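Local structure of aldose 1-epimerase (Escherichia coli, 3NRE) at residues I160-S165 / G209-E214; Q185-N190 / V200-A205. The protein probably catalyses the interconversion of the alpha and beta anomers of aldoses, as a putative aldose 1-epimerase (mutarotase). One frame throughout, in Å; residues are numbered along the deposited sequence. Where two conformers were deposited one is given.

Interactions 1 and 2 sit side by side, with centres about 10 Å apart, on the same side of the chain's centre. Along the chain the order is 160-165, 185-190, 200-205, 209-214, so both segments of interaction 2 fall between those of interaction 1. The two belong to different sheets of this all-beta fold: interaction 1 pairs strands 159-162 and 210-215 of the sheet holding strands 220-227 and 279-290, whereas strand 200-205 of interaction 2 belongs to the sheet holding strands 232-237 and 250-256. Loop 185-190 bridges them. It packs on strand 200-205 and also meets segment 160-165, where Ala-162 N probably donates to Phe-189 O at 2.7 Å, so the loop ties one sheet to the other.

Interaction 1 of 2, residues I160-S165 / G209-E214; sequences IQAQAS and GQARIE
Across from Gln-161, Arg-212 carries a flat guanidinium that meets Glu-214 OE2 edge-on, NE to OE2 3.2 Å, with the oxygen only 8° out of the guanidinium plane. This salt bridge reaches the carboxylate on its anti side, tilted out of its plane. Arg-212 was deposited in two conformers, and the bond is read from the one given here; NH1 has a further salt bridge to Glu-289, and Glu-214 OE1 pairs with Arg-159. Gln-161, also deposited in two conformers, gives its amide NE2 to Asn-190 O.

Beneath these polar ends run two antiparallel strands, 175° between their directions, neighbours in one sheet of the galactose mutarotase-like beta-sandwich. Gln-161 and Arg-212 form a hydrogen-bonded pair: Gln-161 N donates to Arg-212 O and Arg-212 N to Gln-161 O, each at 3.0 Å, and their side chains rise from the same face, CB to CB 4.4 Å.

The other face is apolar and looks onto strand 250-256. Ile-160 turns CG1 between its own N and carbonyl carbon (chi1 64°), toward Phe-189, while CG2 touches Ile-213 CG1 at 4.2 Å. Next along, Ala-162 CB meets Ala-211 CB at 4.2 Å. Beyond Ala-162 a water joins the two backbones: it accepts from Gln-163 N at 2.8 Å and donates to Gln-210 O, which also receives Trp-207 NE1.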
ATOM      1  N   ILE A 160     -10.933   3.402 -13.062  1.00 29.73           N
ATOM      2  CA  ILE A 160     -11.059   3.325 -11.605  1.00 28.56           C
ATOM      3  C   ILE A 160     -12.022   4.381 -11.070  1.00 33.61           C
ATOM      4  O   ILE A 160     -12.286   5.400 -11.727  1.00 35.37           O
ATOM      5  CB  ILE A 160      -9.694   3.513 -10.893  1.00 28.80           C
ATOM      6  CG1 ILE A 160      -9.127   4.906 -11.153  1.00 26.00           C
ATOM      7  CG2 ILE A 160      -8.717   2.441 -11.364  1.00 25.34           C
ATOM      8  CD1 ILE A 160      -7.908   5.244 -10.242  1.00 30.77           C
ATOM      9  N   GLN A 161     -12.534   4.072  -9.883  1.00 31.23           N
ATOM     10  CA  GLN A 161     -13.472   4.940  -9.178  0.60 32.06           C
ATOM     11  C   GLN A 161     -13.113   4.886  -7.700  1.00 28.39           C
ATOM     12  O   GLN A 161     -13.002   3.818  -7.119  1.00 30.81           O
ATOM     13  CB  GLN A 161     -14.910   4.511  -9.364  0.60 33.11           C
ATOM     14  CG  GLN A 161     -15.904   5.517  -8.761  0.60 37.58           C
ATOM     15  CD  GLN A 161     -17.348   5.073  -8.914  0.60 38.25           C
ATOM     16  OE1 GLN A 161     -17.627   3.915  -9.268  0.60 43.07           O
ATOM     17  NE2 GLN A 161     -18.269   5.976  -8.649  0.60 43.55           N
ATOM     18  N   ALA A 162     -12.849   6.052  -7.125  1.00 29.89           N
ATOM     19  CA  ALA A 162     -12.396   6.151  -5.743  1.00 28.26           C
ATOM     20  C   ALA A 162     -12.696   7.584  -5.259  1.00 29.72           C
ATOM     21  O   ALA A 162     -12.078   8.538  -5.703  1.00 29.53           O
ATOM     22  CB  ALA A 162     -10.877   5.867  -5.634  1.00 26.61           C
ATOM     23  N   GLN A 163     -13.691   7.717  -4.401  1.00 31.18           N
ATOM     24  CA  GLN A 163     -14.115   9.021  -3.870  1.00 31.93           C
ATOM     25  C   GLN A 163     -12.960   9.884  -3.400  1.00 32.98           C
ATOM     26  O   GLN A 163     -12.060   9.382  -2.764  1.00 31.19           O
ATOM     27  CB  GLN A 163     -15.101   8.788  -2.718  1.00 34.84           C
ATOM     28  CG  GLN A 163     -15.528  10.042  -1.956  1.00 38.07           C
ATOM     29  CD  GLN A 163     -16.452   9.681  -0.798  1.00 46.37           C
ATOM     30  OE1 GLN A 163     -17.574   9.215  -1.018  1.00 48.48           O
ATOM     31  NE2 GLN A 163     -15.968   9.854   0.438  1.00 41.78           N
ATOM     32  N   ALA A 164     -12.991  11.177  -3.724  1.00 33.50           N
ATOM     33  CA  ALA A 164     -11.977  12.119  -3.293  1.00 34.37           C
ATOM     34  C   ALA A 164     -12.539  13.520  -3.284  1.00 34.48           C
ATOM     35  O   ALA A 164     -13.299  13.900  -4.180  1.00 38.98           O
ATOM     36  CB  ALA A 164     -10.723  12.057  -4.193  1.00 31.91           C
ATOM     37  N   SER A 165     -12.185  14.275  -2.250  1.00 35.56           N
ATOM     38  CA  SER A 165     -12.633  15.661  -2.129  1.00 38.17           C
ATOM     39  C   SER A 165     -11.519  16.662  -2.351  1.00 39.38           C
ATOM     40  O   SER A 165     -11.755  17.872  -2.188  1.00 37.72           O
ATOM     41  CB  SER A 165     -13.258  15.880  -0.738  1.00 40.77           C
ATOM     42  OG  SER A 165     -12.265  15.748   0.259  1.00 41.57           O
ATOM     43  N   GLY A 209     -12.554   4.762   1.805  1.00 35.78           N
ATOM     44  CA  GLY A 209     -11.951   3.479   1.898  1.00 36.62           C
ATOM     45  C   GLY A 209     -12.422   2.437   0.908  1.00 35.33           C
ATOM     46  O   GLY A 209     -12.131   1.291   1.124  1.00 35.36           O
ATOM     47  N   GLN A 210     -13.214   2.820  -0.110  1.00 35.03           N
ATOM     48  CA  GLN A 210     -13.743   1.880  -1.073  1.00 36.02           C
ATOM     49  C   GLN A 210     -13.356   2.301  -2.489  1.00 35.82           C
ATOM     50  O   GLN A 210     -13.455   3.495  -2.861  1.00 34.05           O
ATOM     51  CB  GLN A 210     -15.276   1.775  -0.954  1.00 39.88           C
ATOM     52  CG  GLN A 210     -15.743   1.423   0.457  1.00 40.03           C
ATOM     53  CD  GLN A 210     -17.245   1.157   0.535  1.00 52.74           C
ATOM     54  OE1 GLN A 210     -17.844   0.612  -0.386  1.00 64.86           O
ATOM     55  NE2 GLN A 210     -17.854   1.551   1.637  1.00 53.40           N
ATOM     56  N   ALA A 211     -12.956   1.321  -3.284  1.00 32.49           N
ATOM     57  CA  ALA A 211     -12.583   1.598  -4.656  1.00 33.02           C
ATOM     58  C   ALA A 211     -13.075   0.504  -5.578  1.00 28.59           C
ATOM     59  O   ALA A 211     -13.326  -0.623  -5.180  1.00 31.90           O
ATOM     60  CB  ALA A 211     -11.065   1.772  -4.787  1.00 27.38           C
ATOM     61  N   ARG A 212     -13.206   0.858  -6.837  1.00 32.17           N
ATOM     62  CA  ARG A 212     -13.564  -0.109  -7.863  0.60 32.12           C
ATOM     63  C   ARG A 212     -12.530   0.006  -8.968  1.00 33.32           C
ATOM     64  O   ARG A 212     -12.268   1.114  -9.449  1.00 33.21           O
ATOM     65  CB  ARG A 212     -14.977   0.190  -8.362  0.60 34.71           C
ATOM     66  CG  ARG A 212     -15.504  -0.767  -9.345  0.60 38.72           C
ATOM     67  CD  ARG A 212     -16.967  -0.503  -9.607  0.60 39.80           C
ATOM     68  NE  ARG A 212     -17.394  -1.240 -10.777  0.60 42.15           N
ATOM     69  CZ  ARG A 212     -17.797  -2.513 -10.788  0.60 44.04           C
ATOM     70  NH1 ARG A 212     -17.880  -3.227  -9.666  0.60 43.11           N
ATOM     71  NH2 ARG A 212     -18.152  -3.073 -11.942  0.60 44.41           N
ATOM     72  N   ILE A 213     -11.886  -1.126  -9.307  1.00 29.35           N
ATOM     73  CA  ILE A 213     -10.952  -1.170 -10.402  1.00 31.59           C
ATOM     74  C   ILE A 213     -11.629  -1.988 -11.512  1.00 30.19           C
ATOM     75  O   ILE A 213     -11.771  -3.196 -11.350  1.00 30.33           O
ATOM     76  CB  ILE A 213      -9.610  -1.834  -9.986  1.00 27.52           C
ATOM     77  CG1 ILE A 213      -8.854  -0.996  -8.938  1.00 32.66           C
ATOM     78  CG2 ILE A 213      -8.691  -2.036 -11.168  1.00 29.12           C
ATOM     79  CD1 ILE A 213      -9.244  -1.310  -7.494  1.00 34.92           C
ATOM     80  N   GLU A 214     -11.993  -1.356 -12.635  1.00 29.04           N
ATOM     81  CA  GLU A 214     -12.656  -2.051 -13.716  1.00 28.33           C
ATOM     82  C   GLU A 214     -11.703  -2.477 -14.797  1.00 28.92           C
ATOM     83  O   GLU A 214     -10.927  -1.640 -15.289  1.00 29.25           O
ATOM     84  CB  GLU A 214     -13.724  -1.169 -14.370  1.00 34.05           C
ATOM     85  CG  GLU A 214     -14.799  -0.751 -13.402  1.00 42.29           C
ATOM     86  CD  GLU A 214     -15.781   0.278 -13.964  1.00 52.05           C
ATOM     87  OE1 GLU A 214     -15.701   0.655 -15.158  1.00 52.82           O
ATOM     88  OE2 GLU A 214     -16.623   0.732 -13.170  1.00 49.66           O
TER
HETATM   89  O   HOH W   1     -15.135   5.516  -3.359  1.00 28.82           O

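Interaction 2 of 2, residues Q185-N190 / V200-A205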
ATOM      1  N   GLN A 185      -9.808  17.294 -14.066  1.00 42.31           N
ATOM      2  CA  GLN A 185     -10.682  16.264 -14.620  1.00 44.17           C
ATOM      3  C   GLN A 185      -9.916  14.944 -14.732  1.00 43.28           C
ATOM      4  O   GLN A 185     -10.452  13.900 -14.347  1.00 44.41           O
ATOM      5  CB  GLN A 185     -11.306  16.670 -15.979  1.00 47.84           C
ATOM      6  CG  GLN A 185     -12.308  15.618 -16.577  1.00 48.57           C
ATOM      7  N   GLU A 186      -8.665  14.993 -15.210  1.00 37.79           N
ATOM      8  CA  GLU A 186      -7.899  13.766 -15.487  1.00 37.74           C
ATOM      9  C   GLU A 186      -7.572  12.995 -14.196  1.00 34.48           C
ATOM     10  O   GLU A 186      -7.252  11.797 -14.217  1.00 36.23           O
ATOM     11  CB  GLU A 186      -6.591  14.109 -16.246  1.00 41.93           C
ATOM     12  CG  GLU A 186      -6.817  14.590 -17.712  1.00 45.70           C
ATOM     13  N   LEU A 187      -7.596  13.689 -13.065  1.00 34.81           N
ATOM     14  CA  LEU A 187      -7.315  13.059 -11.744  1.00 33.18           C
ATOM     15  C   LEU A 187      -8.561  12.936 -10.850  1.00 31.79           C
ATOM     16  O   LEU A 187      -8.467  12.756  -9.637  1.00 30.85           O
ATOM     17  CB  LEU A 187      -6.248  13.859 -10.984  1.00 30.62           C
ATOM     18  CG  LEU A 187      -4.873  13.882 -11.625  1.00 33.87           C
ATOM     19  CD1 LEU A 187      -3.922  14.805 -10.875  1.00 31.95           C
ATOM     20  CD2 LEU A 187      -4.351  12.454 -11.695  1.00 32.67           C
ATOM     21  N   ASP A 188      -9.726  13.002 -11.448  1.00 31.99           N
ATOM     22  CA  ASP A 188     -10.987  12.945 -10.702  1.00 32.89           C
ATOM     23  C   ASP A 188     -11.638  11.585 -10.897  1.00 33.96           C
ATOM     24  O   ASP A 188     -12.257  11.315 -11.951  1.00 35.61           O
ATOM     25  CB  ASP A 188     -11.946  14.070 -11.178  1.00 36.55           C
ATOM     26  CG  ASP A 188     -13.176  14.214 -10.280  1.00 44.66           C
ATOM     27  OD1 ASP A 188     -13.513  13.239  -9.579  1.00 39.87           O
ATOM     28  OD2 ASP A 188     -13.837  15.296 -10.297  1.00 52.60           O
ATOM     29  N   PHE A 189     -11.492  10.724  -9.880  1.00 33.16           N
ATOM     30  CA  PHE A 189     -11.970   9.359  -9.915  1.00 31.94           C
ATOM     31  C   PHE A 189     -13.234   9.178  -9.087  1.00 32.88           C
ATOM     32  O   PHE A 189     -13.601   8.052  -8.748  1.00 32.45           O
ATOM     33  CB  PHE A 189     -10.867   8.392  -9.448  1.00 30.39           C
ATOM     34  CG  PHE A 189      -9.590   8.569 -10.210  1.00 31.33           C
ATOM     35  CD1 PHE A 189      -9.534   8.239 -11.555  1.00 34.77           C
ATOM     36  CD2 PHE A 189      -8.487   9.152  -9.621  1.00 30.26           C
ATOM     37  CE1 PHE A 189      -8.313   8.440 -12.281  1.00 32.36           C
ATOM     38  CE2 PHE A 189      -7.306   9.377 -10.335  1.00 30.27           C
ATOM     39  CZ  PHE A 189      -7.233   9.023 -11.675  1.00 32.66           C
ATOM     40  N   ASN A 190     -13.941  10.270  -8.785  1.00 36.04           N
ATOM     41  CA  ASN A 190     -15.241  10.114  -8.099  1.00 38.25           C
ATOM     42  C   ASN A 190     -16.245   9.275  -8.903  1.00 36.89           C
ATOM     43  O   ASN A 190     -16.991   8.473  -8.349  1.00 40.64           O
ATOM     44  CB  ASN A 190     -15.845  11.474  -7.733  1.00 38.82           C
ATOM     45  CG  ASN A 190     -15.133  12.121  -6.559  1.00 41.24           C
ATOM     46  OD1 ASN A 190     -15.397  11.776  -5.400  1.00 39.77           O
ATOM     47  ND2 ASN A 190     -14.177  13.007  -6.853  1.00 34.24           N
ATOM     48  N   VAL A 200       1.988   9.902 -12.962  1.00 24.70           N
ATOM     49  CA  VAL A 200       1.120  10.317 -11.863  1.00 22.40           C
ATOM     50  C   VAL A 200       1.728   9.865 -10.533  1.00 22.82           C
ATOM     51  O   VAL A 200       2.064   8.716 -10.365  1.00 21.55           O
ATOM     52  CB  VAL A 200      -0.263   9.674 -11.956  1.00 23.68           C
ATOM     53  CG1 VAL A 200      -1.104  10.006 -10.694  1.00 24.35           C
ATOM     54  CG2 VAL A 200      -1.003  10.080 -13.228  1.00 22.59           C
ATOM     55  N   ASN A 201       1.866  10.769  -9.569  1.00 22.42           N
ATOM     56  CA  ASN A 201       2.318  10.383  -8.221  1.00 20.82           C
ATOM     57  C   ASN A 201       1.660  11.329  -7.254  1.00 20.93           C
ATOM     58  O   ASN A 201       2.243  12.338  -6.873  1.00 21.26           O
ATOM     59  CB  ASN A 201       3.836  10.474  -8.110  1.00 21.53           C
ATOM     60  CG  ASN A 201       4.345  10.330  -6.681  1.00 23.36           C
ATOM     61  OD1 ASN A 201       3.860   9.498  -5.928  1.00 24.80           O
ATOM     62  ND2 ASN A 201       5.363  11.143  -6.314  1.00 21.83           N
ATOM     63  N   ASN A 202       0.446  11.009  -6.852  1.00 23.01           N
ATOM     64  CA  ASN A 202      -0.387  11.974  -6.098  1.00 22.77           C
ATOM     65  C   ASN A 202      -1.185  11.275  -5.056  1.00 23.36           C
ATOM     66  O   ASN A 202      -1.766  10.183  -5.318  1.00 22.22           O
ATOM     67  CB  ASN A 202      -1.338  12.765  -7.011  1.00 22.54           C
ATOM     68  CG  ASN A 202      -0.613  13.635  -7.998  1.00 23.87           C
ATOM     69  OD1 ASN A 202      -0.193  13.186  -9.085  1.00 26.72           O
ATOM     70  ND2 ASN A 202      -0.407  14.915  -7.624  1.00 24.23           N
ATOM     71  N   GLY A 203      -1.285  11.922  -3.887  1.00 22.72           N
ATOM     72  CA  GLY A 203      -2.163  11.483  -2.833  1.00 20.31           C
ATOM     73  C   GLY A 203      -3.517  12.225  -2.912  1.00 23.81           C
ATOM     74  O   GLY A 203      -3.582  13.381  -3.401  1.00 24.44           O
ATOM     75  N   PHE A 204      -4.571  11.533  -2.470  1.00 23.30           N
ATOM     76  CA  PHE A 204      -5.946  12.012  -2.533  1.00 28.57           C
ATOM     77  C   PHE A 204      -6.550  11.905  -1.142  1.00 26.56           C
ATOM     78  O   PHE A 204      -6.292  10.950  -0.411  1.00 28.35           O
ATOM     79  CB  PHE A 204      -6.766  11.179  -3.554  1.00 25.21           C
ATOM     80  CG  PHE A 204      -6.279  11.356  -4.956  1.00 28.69           C
ATOM     81  CD1 PHE A 204      -5.179  10.649  -5.401  1.00 20.47           C
ATOM     82  CD2 PHE A 204      -6.865  12.276  -5.791  1.00 24.29           C
ATOM     83  CE1 PHE A 204      -4.674  10.863  -6.664  1.00 26.07           C
ATOM     84  CE2 PHE A 204      -6.378  12.499  -7.062  1.00 30.29           C
ATOM     85  CZ  PHE A 204      -5.274  11.764  -7.517  1.00 25.63           C
ATOM     86  N   ALA A 205      -7.343  12.911  -0.787  1.00 29.31           N
ATOM     87  CA  ALA A 205      -8.006  12.960   0.527  1.00 27.26           C
ATOM     88  C   ALA A 205      -9.501  12.857   0.345  1.00 32.35           C
ATOM     89  O   ALA A 205     -10.035  12.969  -0.775  1.00 32.15           O
ATOM     90  CB  ALA A 205      -7.690  14.289   1.245  1.00 31.24           C
TER
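A backbone carbonyl leans against an aromatic ring here: Leu-187 O lies 3.3 Å from Phe-204 CE2, approaching the ring obliquely, and no hydrogen bond joins the two segments. The loop 185-190 thus lies against strand 200-205 of the mutarotase-like beta-sandwich by packing of side chains and one carbonyl, rather than by strand pairing, its course shaped by an Asx turn at Asp-188.

Leu-187 does much of the touching. Its CB lies 4.2 Å from Phe-204 CE2, so the ring meets both the carbonyl and the start of the side chain. Farther out, CG stands beside the leucine's backbone N, and from it CD2 reaches Val-200 CG1 at 4.2 Å, the two side chains sliding past each other in opposite directions. CD1 comes near Asn-202 OD1, whose amide partner ND2 is held by Trp-168 O.

Phe-189 adds the second aromatic ring. Phe-204 CZ comes to its edge, near its plane, 4.2 Å from CE2 of Phe-189, while the carbonyl carbon of Leu-187 lies over one face, 3.8 Å above the plane and offset toward the rim. Phe-204 also stacks with Tyr-233 of strand 232-237. An alanine in place of Phe-204 would probably open a gap between loop and strand, leaving the Leu-187 carbonyl and CB without the ring they rest against and Tyr-233 without this stacking partner.

Asp-188 OD1 folds the loop back on itself, accepting from Asn-190 N at 3.1 Å, nearly along its C-O axis, and from Asn-190 ND2 at 2.8 Å, on the syn side but 35° out of the carboxylate plane; that ND2 also donates to Ala-164 O.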